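Local structure of uncharacterized protein AsqI (5YY3) at residues Y225-L230 / E498-D503; D245-G250 / F393-K398; A513-Q516 / A522-K525; T611-D616 / R624-N629. The protein catalyses, as a zinc-dependent cyclopenase of the tyrosinase family, the conversion of 4'-methoxycyclopenin into 4'-methoxyviridicatin in aspoquinolone biosynthesis. All coordinates share one frame; numbering follows the deposited sequence.

Contact 1 of 4, residues Y225-L230 / E498-D503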
loop_
_atom_site.group_PDB
_atom_site.type_symbol
_atom_site.label_atom_id
_atom_site.label_comp_id
_atom_site.label_asym_id
_atom_site.label_seq_id
_atom_site.Cartn_x
_atom_site.Cartn_y
_atom_site.Cartn_z
ATOM N N TYR A 225 -0.019 -1.839 22.965
ATOM C CA TYR A 225 0.634 -1.356 21.755
ATOM C C TYR A 225 0.592 -2.378 20.621
ATOM O O TYR A 225 0.349 -2.037 19.455
ATOM C CB TYR A 225 2.085 -1.011 22.036
ATOM C CG TYR A 225 2.801 -0.354 20.863
ATOM C CD1 TYR A 225 2.373 0.874 20.367
ATOM C CD2 TYR A 225 3.909 -0.958 20.260
ATOM C CE1 TYR A 225 3.035 1.498 19.310
ATOM C CE2 TYR A 225 4.586 -0.340 19.196
ATOM C CZ TYR A 225 4.130 0.889 18.726
ATOM O OH TYR A 225 4.767 1.541 17.688
ATOM N N GLU A 226 0.845 -3.633 20.966
ATOM C CA GLU A 226 0.873 -4.679 19.966
ATOM C C GLU A 226 -0.533 -4.948 19.471
ATOM O O GLU A 226 -0.749 -5.133 18.279
ATOM C CB GLU A 226 1.509 -5.944 20.532
ATOM C CG GLU A 226 3.027 -5.860 20.571
ATOM C CD GLU A 226 3.682 -7.225 20.506
ATOM O OE1 GLU A 226 3.405 -8.068 21.387
ATOM O OE2 GLU A 226 4.478 -7.462 19.576
ATOM N N THR A 227 -1.496 -4.957 20.390
ATOM C CA THR A 227 -2.890 -5.146 20.005
ATOM C C THR A 227 -3.347 -3.997 19.102
ATOM O O THR A 227 -4.085 -4.208 18.137
ATOM C CB THR A 227 -3.792 -5.251 21.247
ATOM O OG1 THR A 227 -3.419 -6.421 21.996
ATOM C CG2 THR A 227 -5.263 -5.338 20.858
ATOM N N GLU A 228 -2.906 -2.781 19.414
ATOM C CA GLU A 228 -3.262 -1.613 18.612
ATOM C C GLU A 228 -2.676 -1.771 17.215
ATOM O O GLU A 228 -3.312 -1.426 16.209
ATOM C CB GLU A 228 -2.752 -0.325 19.256
ATOM C CG GLU A 228 -3.349 0.941 18.663
ATOM C CD GLU A 228 -4.719 1.270 19.243
ATOM O OE1 GLU A 228 -5.259 0.452 20.025
ATOM O OE2 GLU A 228 -5.252 2.361 18.922
ATOM N N SER A 229 -1.454 -2.291 17.161
ATOM C CA SER A 229 -0.820 -2.651 15.902
ATOM C C SER A 229 -1.671 -3.618 15.048
ATOM O O SER A 229 -1.843 -3.410 13.854
ATOM C CB SER A 229 0.550 -3.265 16.173
ATOM O OG SER A 229 1.388 -3.115 15.036
ATOM N N LEU A 230 -2.202 -4.667 15.666
ATOM C CA LEU A 230 -2.989 -5.652 14.948
ATOM C C LEU A 230 -4.263 -5.061 14.356
ATOM O O LEU A 230 -4.768 -5.541 13.338
ATOM C CB LEU A 230 -3.350 -6.810 15.874
ATOM C CG LEU A 230 -2.610 -8.120 15.633
ATOM C CD1 LEU A 230 -1.157 -7.841 15.377
ATOM C CD2 LEU A 230 -2.778 -9.028 16.835
ATOM N N GLU A 498 -8.815 -11.657 19.692
ATOM C CA GLU A 498 -9.093 -13.086 19.538
ATOM C C GLU A 498 -7.886 -13.904 19.031
ATOM O O GLU A 498 -7.709 -15.052 19.427
ATOM C CB GLU A 498 -10.286 -13.290 18.607
ATOM C CG GLU A 498 -10.841 -14.727 18.633
ATOM C CD GLU A 498 -12.161 -14.886 17.866
ATOM O OE1 GLU A 498 -13.082 -14.067 18.079
ATOM O OE2 GLU A 498 -12.283 -15.832 17.056
ATOM N N ASP A 499 -7.065 -13.323 18.160
ATOM C CA ASP A 499 -5.898 -14.037 17.625
ATOM C C ASP A 499 -4.817 -14.268 18.678
ATOM O O ASP A 499 -4.106 -15.278 18.636
ATOM C CB ASP A 499 -5.285 -13.276 16.438
ATOM C CG ASP A 499 -6.177 -13.297 15.213
ATOM O OD1 ASP A 499 -6.853 -14.326 15.005
ATOM O OD2 ASP A 499 -6.204 -12.290 14.462
ATOM N N LEU A 500 -4.685 -13.330 19.612
ATOM C CA LEU A 500 -3.624 -13.413 20.619
ATOM C C LEU A 500 -4.067 -14.122 21.898
ATOM O O LEU A 500 -3.284 -14.291 22.823
ATOM C CB LEU A 500 -3.122 -12.013 20.977
ATOM C CG LEU A 500 -2.711 -11.083 19.842
ATOM C CD1 LEU A 500 -2.261 -9.741 20.390
ATOM C CD2 LEU A 500 -1.613 -11.729 19.029
ATOM N N MET A 501 -5.329 -14.532 21.933
ATOM C CA MET A 501 -5.988 -15.020 23.147
ATOM C C MET A 501 -5.264 -16.128 23.925
ATOM O O MET A 501 -5.396 -16.198 25.147
ATOM C CB MET A 501 -7.403 -15.465 22.746
ATOM C CG MET A 501 -8.127 -16.377 23.670
ATOM S SD MET A 501 -9.640 -16.953 22.879
ATOM C CE MET A 501 -9.041 -17.176 21.235
ATOM N N ASN A 502 -4.485 -16.978 23.255
ATOM C CA ASN A 502 -3.782 -18.052 23.978
ATOM C C ASN A 502 -2.400 -17.675 24.522
ATOM O O ASN A 502 -1.668 -18.526 25.020
ATOM C CB ASN A 502 -3.634 -19.283 23.092
ATOM C CG ASN A 502 -4.930 -20.012 22.911
ATOM O OD1 ASN A 502 -5.796 -20.012 23.802
ATOM N ND2 ASN A 502 -5.088 -20.640 21.759
ATOM N N ASP A 503 -2.041 -16.409 24.396
ATOM C CA ASP A 503 -0.832 -15.898 25.008
ATOM C C ASP A 503 -1.218 -15.155 26.273
ATOM O O ASP A 503 -1.933 -14.148 26.203
ATOM C CB ASP A 503 -0.090 -14.977 24.038
ATOM C CG ASP A 503 1.077 -14.271 24.677
ATOM O OD1 ASP A 503 1.684 -14.844 25.611
ATOM O OD2 ASP A 503 1.401 -13.144 24.234
#
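Thr227 and Leu500 bring the two backbones nearest each other, their CA atoms 8.3 Å apart where the last turns of helix 210-231 face a type I beta turn running from Leu500 to Asp503. The turn is closed by Asp503 N on Leu500 O at 2.9 Å. Leu500 takes part in both side-chain contacts. Its CG lies anti to its own carbonyl carbon (chi1 -51°), which sends the isobutyl group out toward the helix, tip to tip with Leu230. There CD2 of Leu230 sits against the fork of the other leucine, 3.6 Å from Leu500 CG and 3.7 Å from both Leu500 CD1 and Leu500 CD2. This join links the helical hemocyanin-like domain, which supplies the zinc ligands, to a loop between strands 487-497 and 508-517 of the Ig-like domain. On the flank, Thr227 meets the leucine at a slant, with Thr227 OG1 3.9 Å from Leu500 CD1. That oxygen is engaged by its own helix, hydrogen-bonded to Ala223 O, and its contact with Leu500 CD1 is one of van der Waals packing. Phe267 of the second subunit packs on Leu230, and Phe246 of the same neighbouring chain on Leu500.

Contact 2 of 4, residues D245-G250 / F393-K398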
loop_
_atom_site.group_PDB
_atom_site.type_symbol
_atom_site.label_atom_id
_atom_site.label_comp_id
_atom_site.label_asym_id
_atom_site.label_seq_id
_atom_site.Cartn_x
_atom_site.Cartn_y
_atom_site.Cartn_z
ATOM N N ASP A 245 21.162 -5.100 16.880
ATOM C CA ASP A 245 20.091 -5.013 15.902
ATOM C C ASP A 245 20.031 -3.631 15.254
ATOM O O ASP A 245 20.626 -2.655 15.740
ATOM C CB ASP A 245 18.748 -5.348 16.550
ATOM C CG ASP A 245 17.722 -5.856 15.555
ATOM O OD1 ASP A 245 18.012 -5.815 14.335
ATOM O OD2 ASP A 245 16.625 -6.282 15.997
ATOM N N PHE A 246 19.308 -3.567 14.144
ATOM C CA PHE A 246 19.082 -2.316 13.467
ATOM C C PHE A 246 17.702 -1.780 13.807
ATOM O O PHE A 246 16.781 -2.541 14.057
ATOM C CB PHE A 246 19.216 -2.496 11.958
ATOM C CG PHE A 246 20.617 -2.810 11.496
ATOM C CD1 PHE A 246 21.530 -1.790 11.264
ATOM C CD2 PHE A 246 21.000 -4.113 11.238
ATOM C CE1 PHE A 246 22.823 -2.068 10.819
ATOM C CE2 PHE A 246 22.287 -4.402 10.779
ATOM C CZ PHE A 246 23.198 -3.377 10.573
ATOM N N LEU A 247 17.577 -0.464 13.833
ATOM C CA LEU A 247 16.286 0.196 13.822
ATOM C C LEU A 247 16.011 0.650 12.386
ATOM O O LEU A 247 16.411 1.738 11.991
ATOM C CB LEU A 247 16.292 1.383 14.780
ATOM C CG LEU A 247 16.321 1.062 16.277
ATOM C CD1 LEU A 247 16.862 2.235 17.040
ATOM C CD2 LEU A 247 14.918 0.731 16.755
ATOM N N GLU A 248 15.331 -0.167 11.596
ATOM C CA GLU A 248 15.331 0.085 10.160
ATOM C C GLU A 248 14.450 1.247 9.678
ATOM O O GLU A 248 14.586 1.671 8.527
ATOM C CB GLU A 248 14.937 -1.193 9.412
ATOM C CG GLU A 248 13.557 -1.707 9.724
ATOM C CD GLU A 248 13.597 -2.959 10.582
ATOM O OE1 GLU A 248 14.280 -2.932 11.630
ATOM O OE2 GLU A 248 12.943 -3.970 10.216
ATOM N N ASN A 249 13.574 1.776 10.527
ATOM C CA ASN A 249 12.679 2.837 10.069
ATOM C C ASN A 249 13.070 4.264 10.444
ATOM O O ASN A 249 12.648 5.229 9.784
ATOM C CB ASN A 249 11.269 2.565 10.567
ATOM C CG ASN A 249 10.641 1.418 9.839
ATOM O OD1 ASN A 249 10.776 1.306 8.623
ATOM N ND2 ASN A 249 10.007 0.520 10.574
ATOM N N GLY A 250 13.860 4.424 11.496
ATOM C CA GLY A 250 14.291 5.769 11.836
ATOM C C GLY A 250 13.137 6.561 12.420
ATOM O O GLY A 250 11.979 6.206 12.257
ATOM N N PHE A 393 11.825 2.530 21.868
ATOM C CA PHE A 393 11.596 2.176 23.262
ATOM C C PHE A 393 10.559 1.069 23.398
ATOM O O PHE A 393 10.578 0.309 24.366
ATOM C CB PHE A 393 11.197 3.403 24.077
ATOM C CG PHE A 393 12.338 4.371 24.284
ATOM C CD1 PHE A 393 12.477 5.496 23.481
ATOM C CD2 PHE A 393 13.317 4.109 25.221
ATOM C CE1 PHE A 393 13.533 6.373 23.660
ATOM C CE2 PHE A 393 14.394 4.980 25.397
ATOM C CZ PHE A 393 14.497 6.108 24.622
ATOM N N TRP A 394 9.664 0.961 22.419
ATOM C CA TRP A 394 8.670 -0.101 22.450
ATOM C C TRP A 394 9.377 -1.400 22.176
ATOM O O TRP A 394 8.986 -2.440 22.703
ATOM C CB TRP A 394 7.524 0.172 21.455
ATOM C CG TRP A 394 6.665 1.271 21.987
ATOM C CD1 TRP A 394 6.770 2.599 21.708
ATOM C CD2 TRP A 394 5.636 1.148 22.980
ATOM N NE1 TRP A 394 5.841 3.312 22.433
ATOM C CE2 TRP A 394 5.131 2.440 23.221
ATOM C CE3 TRP A 394 5.076 0.064 23.670
ATOM C CZ2 TRP A 394 4.098 2.679 24.127
ATOM C CZ3 TRP A 394 4.053 0.300 24.560
ATOM C CH2 TRP A 394 3.567 1.600 24.777
ATOM N N ARG A 395 10.462 -1.342 21.407
ATOM C CA ARG A 395 11.238 -2.554 21.165
ATOM C C ARG A 395 12.002 -2.938 22.444
ATOM O O ARG A 395 12.145 -4.122 22.757
ATOM C CB ARG A 395 12.182 -2.378 19.966
ATOM C CG ARG A 395 11.440 -2.048 18.649
ATOM C CD ARG A 395 12.320 -2.293 17.402
ATOM N NE ARG A 395 12.996 -3.566 17.572
ATOM C CZ ARG A 395 14.027 -3.978 16.851
ATOM N NH1 ARG A 395 14.498 -3.216 15.861
ATOM N NH2 ARG A 395 14.580 -5.160 17.128
ATOM N N TRP A 396 12.456 -1.942 23.202
ATOM C CA TRP A 396 13.055 -2.233 24.497
ATOM C C TRP A 396 11.997 -2.735 25.503
ATOM O O TRP A 396 12.232 -3.729 26.202
ATOM C CB TRP A 396 13.788 -1.003 25.054
ATOM C CG TRP A 396 14.519 -1.296 26.349
ATOM C CD1 TRP A 396 14.139 -0.919 27.600
ATOM C CD2 TRP A 396 15.742 -2.036 26.506
ATOM N NE1 TRP A 396 15.047 -1.374 28.529
ATOM C CE2 TRP A 396 16.044 -2.066 27.881
ATOM C CE3 TRP A 396 16.604 -2.694 25.620
ATOM C CZ2 TRP A 396 17.171 -2.710 28.397
ATOM C CZ3 TRP A 396 17.726 -3.330 26.126
ATOM C CH2 TRP A 396 18.002 -3.331 27.505
ATOM N N TYR A 397 10.842 -2.068 25.581
ATOM C CA TYR A 397 9.777 -2.531 26.487
ATOM C C TYR A 397 9.399 -3.986 26.193
ATOM O O TYR A 397 9.156 -4.763 27.115
ATOM C CB TYR A 397 8.523 -1.661 26.389
ATOM C CG TYR A 397 8.697 -0.176 26.681
ATOM C CD1 TYR A 397 9.738 0.299 27.478
ATOM C CD2 TYR A 397 7.811 0.750 26.141
ATOM C CE1 TYR A 397 9.879 1.673 27.738
ATOM C CE2 TYR A 397 7.944 2.115 26.390
ATOM C CZ TYR A 397 8.977 2.571 27.189
ATOM O OH TYR A 397 9.097 3.925 27.424
ATOM N N LYS A 398 9.363 -4.378 24.921
ATOM C CA LYS A 398 9.014 -5.772 24.642
ATOM C C LYS A 398 10.161 -6.704 25.048
ATOM O O LYS A 398 9.920 -7.858 25.402
ATOM C CB LYS A 398 8.639 -6.001 23.173
ATOM C CG LYS A 398 8.133 -7.435 22.939
ATOM C CD LYS A 398 7.372 -7.594 21.637
ATOM C CE LYS A 398 7.144 -9.071 21.307
ATOM N NZ LYS A 398 6.512 -9.263 19.949
HETATM O O HOH W 1 12.939 -2.063 14.215
#
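Arg395, projecting from helix 391-410, meets the loop 245-250 with the outer part of its side chain, from CD to the guanidinium. Phe393, two residues earlier, points away from the loop and packs on Leu360, while the Trp394 ring turns to helix 210-231. At Arg395 the chain leaves the helix and bends at chi3 (44°), turning the guanidinium edge to Asp245 and Phe246. Arg395 NH2 makes a salt bridge to Asp245 OD2 at 2.6 Å, nearly straight at 166°; the oxygen lies in the guanidinium plane, the two flat groups stand 83° apart, and the nitrogen meets the oxygen from above the carboxylate plane. Arg395 NH1 reaches Phe246 O at 3.0 Å in a more bent bond. Leu247 runs past the arginine in the opposite sense, its CD2 4.0 Å from Arg395 CD. Glu248, salt-bridged through OE2 to Arg238, keeps its OE1 4.2 Å from Arg395 NH1, well out of the guanidinium plane; a water bonded to OE1 links weakly to NH1. Further on, Trp396 packs on helix 355-367, and the Tyr397 ring meets that of the zinc ligand His218. Since Arg395 NE is also taken by Arg238 O, bonds on several N-H groups fix the guanidinium in rotation; Asp245, with Glu248 farther off, probably offsets the buried charge, although both carboxylates are shared with Arg238.

Contact 3 of 4, residues A513-Q516 / A522-K525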
loop_
_atom_site.group_PDB
_atom_site.type_symbol
_atom_site.label_atom_id
_atom_site.label_comp_id
_atom_site.label_asym_id
_atom_site.label_seq_id
_atom_site.Cartn_x
_atom_site.Cartn_y
_atom_site.Cartn_z
ATOM N N ALA A 513 -12.717 -5.339 40.545
ATOM C CA ALA A 513 -13.790 -4.787 41.362
ATOM C C ALA A 513 -14.271 -5.737 42.446
ATOM O O ALA A 513 -14.523 -6.923 42.208
ATOM C CB ALA A 513 -14.954 -4.377 40.485
ATOM N N THR A 514 -14.408 -5.185 43.643
ATOM C CA THR A 514 -14.913 -5.932 44.782
ATOM C C THR A 514 -16.425 -6.103 44.675
ATOM O O THR A 514 -17.147 -5.182 44.306
ATOM C CB THR A 514 -14.538 -5.237 46.101
ATOM O OG1 THR A 514 -13.121 -5.343 46.294
ATOM C CG2 THR A 514 -15.245 -5.884 47.278
ATOM N N VAL A 515 -16.905 -7.302 44.958
ATOM C CA VAL A 515 -18.336 -7.509 45.041
ATOM C C VAL A 515 -18.651 -8.068 46.416
ATOM O O VAL A 515 -17.919 -8.904 46.934
ATOM C CB VAL A 515 -18.836 -8.455 43.942
ATOM C CG1 VAL A 515 -20.301 -8.773 44.137
ATOM C CG2 VAL A 515 -18.621 -7.809 42.590
ATOM N N GLN A 516 -19.732 -7.591 47.014
ATOM C CA GLN A 516 -20.163 -8.116 48.295
ATOM C C GLN A 516 -21.547 -8.742 48.147
ATOM O O GLN A 516 -22.498 -8.077 47.723
ATOM C CB GLN A 516 -20.173 -7.008 49.350
ATOM C CG GLN A 516 -20.295 -7.522 50.764
ATOM C CD GLN A 516 -20.548 -6.409 51.771
ATOM O OE1 GLN A 516 -19.644 -6.017 52.513
ATOM N NE2 GLN A 516 -21.792 -5.900 51.811
ATOM N N ALA A 522 -28.680 -14.740 42.508
ATOM C CA ALA A 522 -27.774 -14.136 41.544
ATOM C C ALA A 522 -27.938 -12.617 41.494
ATOM O O ALA A 522 -29.048 -12.089 41.450
ATOM C CB ALA A 522 -28.000 -14.737 40.161
ATOM N N ILE A 523 -26.825 -11.907 41.507
ATOM C CA ILE A 523 -26.865 -10.481 41.227
ATOM C C ILE A 523 -26.209 -10.205 39.882
ATOM O O ILE A 523 -25.429 -11.020 39.388
ATOM C CB ILE A 523 -26.149 -9.676 42.301
ATOM C CG1 ILE A 523 -24.699 -10.151 42.394
ATOM C CG2 ILE A 523 -26.844 -9.850 43.631
ATOM C CD1 ILE A 523 -23.662 -9.014 42.328
ATOM N N THR A 524 -26.520 -9.057 39.291
ATOM C CA THR A 524 -25.746 -8.560 38.154
ATOM C C THR A 524 -24.894 -7.352 38.563
ATOM O O THR A 524 -25.418 -6.264 38.824
ATOM C CB THR A 524 -26.652 -8.173 36.976
ATOM O OG1 THR A 524 -27.388 -9.326 36.560
ATOM C CG2 THR A 524 -25.818 -7.665 35.787
ATOM N N LYS A 525 -23.582 -7.543 38.629
ATOM C CA LYS A 525 -22.690 -6.420 38.928
ATOM C C LYS A 525 -22.468 -5.610 37.666
ATOM O O LYS A 525 -22.172 -6.181 36.617
ATOM C CB LYS A 525 -21.351 -6.908 39.485
ATOM C CG LYS A 525 -20.386 -5.778 39.826
ATOM C CD LYS A 525 -20.675 -5.219 41.211
ATOM C CE LYS A 525 -19.643 -4.205 41.675
ATOM N NZ LYS A 525 -20.154 -2.822 41.478
#
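Val515 takes chi1 174°, which sets CG1 anti to the backbone N and CG2 anti to the carbonyl carbon, so its two methyls face different partners on the other strand. Val515 CG1 meets Ile523 tip to tip, 3.8 Å from Ile523 CD1. The isoleucine reaches it with Ile523 CG1 held between its backbone N and carbonyl carbon (chi1 58°), a crowded position. Val515 CG2 lies against Lys525, whose chain is bent at chi2 and chi4 and slides past the valine in the opposite direction: Val515 CG2 is 3.6 Å from Lys525 CD and 3.9 Å from Lys525 CE. The methylenes of the lysine thus serve as an apolar flank for the valine, and Lys525 CE comes within 3.8 Å of Thr514 O. The short strand segments run nearly antiparallel, at 160°, but their axes are 9.5 Å apart, too far for backbone pairing; the contact is made by side chains reaching between the strands, as between the facing layers of an Ig-like beta sandwich. Each strand finds its backbone partner elsewhere: Ala513 and Val515 pair with Leu491 and Leu489 of strand 487-497, and Ile523 and Lys525 with Val473 and Val471 of strand 461-475.

Contact 4 of 4, residues T611-D616 / R624-N629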
loop_
_atom_site.group_PDB
_atom_site.type_symbol
_atom_site.label_atom_id
_atom_site.label_comp_id
_atom_site.label_asym_id
_atom_site.label_seq_id
_atom_site.Cartn_x
_atom_site.Cartn_y
_atom_site.Cartn_z
ATOM N N THR A 611 -0.928 -23.830 35.732
ATOM C CA THR A 611 -0.442 -25.169 35.959
ATOM C C THR A 611 -1.344 -26.164 35.204
ATOM O O THR A 611 -0.888 -27.220 34.753
ATOM C CB THR A 611 -0.382 -25.456 37.469
ATOM O OG1 THR A 611 0.491 -26.555 37.704
ATOM C CG2 THR A 611 -1.747 -25.782 38.014
ATOM N N GLN A 612 -2.610 -25.791 35.021
ATOM C CA GLN A 612 -3.552 -26.595 34.244
ATOM C C GLN A 612 -3.093 -26.784 32.789
ATOM O O GLN A 612 -3.465 -27.758 32.134
ATOM C CB GLN A 612 -4.945 -25.957 34.271
ATOM C CG GLN A 612 -5.737 -26.157 35.586
ATOM C CD GLN A 612 -5.216 -25.305 36.743
ATOM O OE1 GLN A 612 -4.576 -24.273 36.536
ATOM N NE2 GLN A 612 -5.510 -25.727 37.966
ATOM N N LEU A 613 -2.286 -25.845 32.295
ATOM C CA LEU A 613 -1.744 -25.928 30.942
ATOM C C LEU A 613 -0.313 -26.484 30.907
ATOM O O LEU A 613 -0.004 -27.328 30.064
ATOM C CB LEU A 613 -1.786 -24.561 30.279
ATOM C CG LEU A 613 -3.171 -23.938 30.110
ATOM C CD1 LEU A 613 -3.053 -22.592 29.418
ATOM C CD2 LEU A 613 -4.049 -24.865 29.315
ATOM N N THR A 614 0.558 -26.036 31.816
ATOM C CA THR A 614 1.931 -26.540 31.826
ATOM C C THR A 614 1.988 -28.034 32.139
ATOM O O THR A 614 2.926 -28.719 31.716
ATOM C CB THR A 614 2.823 -25.795 32.831
ATOM O OG1 THR A 614 2.246 -25.882 34.136
ATOM C CG2 THR A 614 2.961 -24.326 32.436
ATOM N N GLU A 615 0.983 -28.546 32.852
ATOM C CA GLU A 615 0.960 -29.965 33.206
ATOM C C GLU A 615 -0.001 -30.775 32.326
ATOM O O GLU A 615 -0.125 -31.986 32.485
ATOM C CB GLU A 615 0.601 -30.141 34.694
ATOM C CG GLU A 615 1.670 -29.586 35.652
ATOM C CD GLU A 615 1.239 -29.598 37.122
ATOM O OE1 GLU A 615 0.072 -29.977 37.407
ATOM O OE2 GLU A 615 2.070 -29.214 37.983
ATOM N N ASP A 616 -0.672 -30.111 31.390
ATOM C CA ASP A 616 -1.528 -30.816 30.437
ATOM C C ASP A 616 -0.729 -31.905 29.734
ATOM O O ASP A 616 0.395 -31.672 29.277
ATOM C CB ASP A 616 -2.125 -29.846 29.415
ATOM C CG ASP A 616 -2.984 -30.547 28.376
ATOM O OD1 ASP A 616 -3.714 -31.508 28.724
ATOM O OD2 ASP A 616 -2.909 -30.144 27.195
ATOM N N ARG A 624 -8.023 -20.832 25.897
ATOM C CA ARG A 624 -9.350 -20.805 25.307
ATOM C C ARG A 624 -10.251 -21.916 25.834
ATOM O O ARG A 624 -11.426 -21.666 26.104
ATOM C CB ARG A 624 -9.271 -20.902 23.793
ATOM C CG ARG A 624 -10.630 -20.748 23.147
ATOM C CD ARG A 624 -10.685 -21.455 21.810
ATOM N NE ARG A 624 -9.523 -21.155 20.980
ATOM C CZ ARG A 624 -9.519 -20.245 20.011
ATOM N NH1 ARG A 624 -10.616 -19.526 19.759
ATOM N NH2 ARG A 624 -8.413 -20.039 19.304
ATOM N N THR A 625 -9.719 -23.130 25.988
ATOM C CA THR A 625 -10.549 -24.245 26.453
ATOM C C THR A 625 -10.960 -24.034 27.911
ATOM O O THR A 625 -12.122 -24.243 28.274
ATOM C CB THR A 625 -9.852 -25.615 26.316
ATOM O OG1 THR A 625 -8.560 -25.570 26.940
ATOM C CG2 THR A 625 -9.687 -26.003 24.855
ATOM N N ILE A 626 -10.016 -23.586 28.731
ATOM C CA ILE A 626 -10.257 -23.409 30.158
ATOM C C ILE A 626 -11.289 -22.329 30.410
ATOM O O ILE A 626 -12.199 -22.503 31.214
ATOM C CB ILE A 626 -8.949 -23.067 30.904
ATOM C CG1 ILE A 626 -8.083 -24.328 31.030
ATOM C CG2 ILE A 626 -9.237 -22.462 32.276
ATOM C CD1 ILE A 626 -6.683 -24.041 31.511
ATOM N N ILE A 627 -11.177 -21.220 29.695
ATOM C CA ILE A 627 -12.056 -20.112 29.981
ATOM C C ILE A 627 -13.401 -20.307 29.278
ATOM O O ILE A 627 -14.304 -19.480 29.408
ATOM C CB ILE A 627 -11.412 -18.766 29.586
ATOM C CG1 ILE A 627 -11.321 -18.602 28.065
ATOM C CG2 ILE A 627 -10.041 -18.624 30.243
ATOM C CD1 ILE A 627 -10.917 -17.221 27.657
ATOM N N SER A 628 -13.528 -21.409 28.544
ATOM C CA SER A 628 -14.813 -21.798 27.963
ATOM C C SER A 628 -15.433 -22.968 28.725
ATOM O O SER A 628 -16.454 -23.522 28.321
ATOM C CB SER A 628 -14.644 -22.183 26.495
ATOM O OG SER A 628 -14.267 -21.062 25.739
ATOM N N ASN A 629 -14.795 -23.370 29.813
ATOM C CA ASN A 629 -15.265 -24.535 30.546
ATOM C C ASN A 629 -16.012 -24.128 31.810
ATOM O O ASN A 629 -15.442 -24.111 32.911
ATOM C CB ASN A 629 -14.102 -25.460 30.887
ATOM C CG ASN A 629 -14.563 -26.866 31.223
ATOM O OD1 ASN A 629 -15.646 -27.065 31.780
ATOM N ND2 ASN A 629 -13.741 -27.853 30.883
#
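Ile626 reaches from the end of helix 623-626 to the one-turn helix 611-614, a helix-to-helix contact within the irregular chain that joins strands 571-580 and 636-644 of the Ig-like part of the protein. From CB, which points toward the other segment, CG1 leaves anti to the carbonyl carbon (chi1 -75°) and CG2 anti to the backbone N. Neither CG1 nor CG2 comes as close to the short helix as the terminal methyl does. The chain extends at chi2, 169°, and carries CD1 into the angle between two side chains. There Ile626 CD1 lies 3.8 Å from Gln612 CB and meets Leu613 tip to tip, 3.8 Å from Leu613 CG. The glutamine gives only its root to this contact: its chain bends at chi2 and its amide is used elsewhere, NE2 on Asp414 and OE1 on Ile415 N. Tyr504 and Ala621 pack on Leu613 as well. After Ile626 the backbone folds into a type I turn, closed by Asn629 N on Ile626 O at 3.1 Å, while Ser628 OG reaches back to Arg624 O at 2.9 Å. The closest approach of all across the two segments is Leu613 CD2 to Ile626 CD1, 3.5 Å.

Contact 2 is nested inside the long loop closed by contact 1, and contacts 3 and 4 follow in series along the chain. Contacts 1 and 2, with centres 19 Å apart, share the helical domain: helices 210-231 and 391-410 meet through the Glu226–Lys398 salt bridge and through Tyr225 packed on Trp394. Contact 4 is also 19 Å from contact 1 and touches it, Asn502 probably bonding to Arg624 N, so a continuous line of contacts leads from the helices into the Ig-like part. Contact 3 stands apart in the beta strands, 43 Å from contact 2 between centres. Contacts 1, 2 and 4 all touch the second subunit, so the subunit interface runs along the helical domain as well as the place where it meets the Ig-like part.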